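Local coordinates for protein fluvirucin B1 DH domain from module 1 (PDB 6OBV) that probably dehydrates a beta-hydroxyacyl intermediate to its unsaturated form, as the module 1 dehydratase domain of the fluvirucin B1 polyketide synthase, at residues P64-G72 against G186-Q194. Numbering follows the deposited sequence.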
# COMPACT_ATOMS: atom_id res chain seq x y z
N PRO A 64 9.70 -20.24 9.86
CA PRO A 64 9.50 -21.38 10.78
C PRO A 64 9.81 -21.06 12.24
O PRO A 64 9.34 -21.77 13.13
CB PRO A 64 10.44 -22.45 10.23
CG PRO A 64 11.47 -21.70 9.42
CD PRO A 64 10.75 -20.51 8.86
N TRP A 65 10.58 -20.01 12.51
CA TRP A 65 10.86 -19.65 13.89
C TRP A 65 9.61 -19.17 14.62
O TRP A 65 9.58 -19.23 15.86
CB TRP A 65 11.96 -18.57 13.93
CG TRP A 65 11.66 -17.34 13.10
CD1 TRP A 65 12.03 -17.12 11.80
CD2 TRP A 65 10.95 -16.16 13.52
NE1 TRP A 65 11.59 -15.88 11.39
CE2 TRP A 65 10.94 -15.26 12.43
CE3 TRP A 65 10.34 -15.77 14.72
CZ2 TRP A 65 10.32 -14.01 12.49
CZ3 TRP A 65 9.73 -14.50 14.78
CH2 TRP A 65 9.71 -13.65 13.67
N LEU A 66 8.58 -18.73 13.89
CA LEU A 66 7.32 -18.34 14.52
C LEU A 66 6.80 -19.41 15.46
O LEU A 66 6.30 -19.11 16.55
CB LEU A 66 6.26 -18.05 13.46
CG LEU A 66 6.36 -16.75 12.68
CD1 LEU A 66 5.38 -16.83 11.52
CD2 LEU A 66 6.08 -15.55 13.57
N ALA A 67 6.92 -20.68 15.06
CA ALA A 67 6.33 -21.78 15.80
C ALA A 67 6.95 -21.96 17.17
O ALA A 67 6.42 -22.75 17.96
CB ALA A 67 6.47 -23.09 15.02
N ASP A 68 8.04 -21.26 17.47
CA ASP A 68 8.87 -21.57 18.62
C ASP A 68 8.82 -20.50 19.70
O ASP A 68 9.68 -20.50 20.59
CB ASP A 68 10.31 -21.77 18.16
CG ASP A 68 10.52 -23.11 17.53
OD1 ASP A 68 9.61 -23.96 17.61
OD2 ASP A 68 11.61 -23.33 16.96
N HIS A 69 7.87 -19.58 19.64
CA HIS A 69 7.70 -18.58 20.69
C HIS A 69 6.22 -18.49 21.03
O HIS A 69 5.40 -18.22 20.14
CB HIS A 69 8.24 -17.22 20.28
CG HIS A 69 7.98 -16.13 21.27
ND1 HIS A 69 6.87 -15.31 21.21
CD2 HIS A 69 8.68 -15.72 22.35
CE1 HIS A 69 6.90 -14.44 22.21
NE2 HIS A 69 8.00 -14.67 22.91
N GLY A 70 5.89 -18.71 22.28
CA GLY A 70 4.52 -18.53 22.70
C GLY A 70 4.38 -18.66 24.19
O GLY A 70 5.34 -18.45 24.95
N VAL A 71 3.17 -19.00 24.61
CA VAL A 71 2.84 -19.29 25.99
C VAL A 71 1.97 -20.52 25.97
O VAL A 71 0.91 -20.52 25.32
CB VAL A 71 2.13 -18.12 26.68
CG1 VAL A 71 1.71 -18.52 28.06
CG2 VAL A 71 3.04 -16.91 26.73
N GLY A 72 2.40 -21.57 26.66
CA GLY A 72 1.65 -22.81 26.60
C GLY A 72 1.59 -23.29 25.16
O GLY A 72 2.60 -23.29 24.45
N GLY A 186 6.21 -21.22 32.67
CA GLY A 186 5.09 -21.05 31.77
C GLY A 186 5.51 -20.67 30.37
O GLY A 186 4.72 -20.80 29.43
N TYR A 187 6.76 -20.22 30.20
CA TYR A 187 7.21 -19.73 28.90
C TYR A 187 7.29 -20.85 27.88
O TYR A 187 7.62 -21.99 28.20
CB TYR A 187 8.59 -19.06 29.03
CG TYR A 187 8.59 -17.75 29.78
CD1 TYR A 187 8.30 -16.55 29.15
CD2 TYR A 187 8.89 -17.72 31.14
CE1 TYR A 187 8.31 -15.35 29.85
CE2 TYR A 187 8.89 -16.54 31.85
CZ TYR A 187 8.60 -15.35 31.21
OH TYR A 187 8.61 -14.19 31.94
N GLY A 188 6.96 -20.52 26.64
CA GLY A 188 7.07 -21.45 25.54
C GLY A 188 8.15 -21.00 24.57
O GLY A 188 7.88 -20.24 23.64
N TYR A 189 9.37 -21.46 24.80
CA TYR A 189 10.52 -21.12 23.97
C TYR A 189 10.98 -22.40 23.28
O TYR A 189 11.67 -23.22 23.88
CB TYR A 189 11.64 -20.52 24.82
CG TYR A 189 11.38 -19.14 25.40
CD1 TYR A 189 10.84 -18.13 24.63
CD2 TYR A 189 11.70 -18.86 26.72
CE1 TYR A 189 10.60 -16.87 25.16
CE2 TYR A 189 11.48 -17.60 27.26
CZ TYR A 189 10.93 -16.61 26.48
OH TYR A 189 10.71 -15.35 27.01
N GLY A 190 10.58 -22.57 22.02
CA GLY A 190 11.08 -23.65 21.22
C GLY A 190 12.53 -23.42 20.82
O GLY A 190 13.15 -22.40 21.17
N PRO A 191 13.08 -24.37 20.05
CA PRO A 191 14.53 -24.33 19.72
C PRO A 191 15.04 -23.00 19.15
O PRO A 191 16.13 -22.56 19.54
CB PRO A 191 14.67 -25.46 18.69
CG PRO A 191 13.54 -26.40 19.01
CD PRO A 191 12.41 -25.54 19.44
N ALA A 192 14.30 -22.36 18.25
CA ALA A 192 14.79 -21.12 17.64
C ALA A 192 14.94 -19.98 18.64
O ALA A 192 15.72 -19.05 18.39
CB ALA A 192 13.86 -20.68 16.51
N PHE A 193 14.22 -20.04 19.77
CA PHE A 193 14.24 -18.99 20.77
C PHE A 193 15.06 -19.34 21.99
O PHE A 193 15.04 -18.58 22.96
CB PHE A 193 12.81 -18.64 21.18
CG PHE A 193 12.17 -17.67 20.24
CD1 PHE A 193 12.13 -16.32 20.55
CD2 PHE A 193 11.70 -18.09 19.01
CE1 PHE A 193 11.59 -15.42 19.65
CE2 PHE A 193 11.13 -17.19 18.10
CZ PHE A 193 11.09 -15.85 18.43
N GLN A 194 15.78 -20.45 21.97
CA GLN A 194 16.64 -20.84 23.09
C GLN A 194 18.08 -20.38 22.89
O GLN A 194 19.02 -21.14 23.08
CB GLN A 194 16.59 -22.35 23.28
CG GLN A 194 15.22 -22.86 23.75
CD GLN A 194 15.11 -24.38 23.70
OE1 GLN A 194 16.11 -25.07 23.51
NE2 GLN A 194 13.90 -24.89 23.85
O HOH W 1 9.90 -13.30 25.38
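Asp68, Phe193 and His69 bury the most surface here, where strands 69-71 and 187-189 pair antiparallel in a small three-stranded sheet completed by strand 74-75. The pairing probably joins the two halves of the double-hotdog fold, as in related polyketide synthase dehydratases. Gly70 and Gly188 form the hydrogen-bonded pair, with Gly70 N to Gly188 O at 2.9 Å and a return bond from Gly188 N to Gly70 O.

Beyond the strands, Asp68 O accepts Gly190 N at 2.7 Å. The Asp68 side chain crosses Pro191 at about a right angle, and Ala192 N reaches OD2, 3.1 Å away, from above the carboxylate plane. That bond is fairly straight, 166° at the hydrogen. OD2 also has a long, weak ion pair with Arg215.

His69 CB sits over one face of the Phe193 ring, 3.5 Å from its centroid, in a CH-pi contact; the two rings meet obliquely. The rim atom Phe193 CE2 meets Trp65 CE3 at 3.8 Å. With CG anti to its backbone N (chi1 175°), the His69 ring runs alongside Tyr189, rim to rim. His69 ND1 is hydrogen-bonded to Leu76 O, just past strand 74-75. His69 also touches Asp231 of helix 227-232, consistent with the His/Asp pair of dehydratase active sites. One water sits at the edge of each ring, near its plane, 2.7 Å from Tyr189 OH and weakly bonded to His69 NE2 at 3.4 Å.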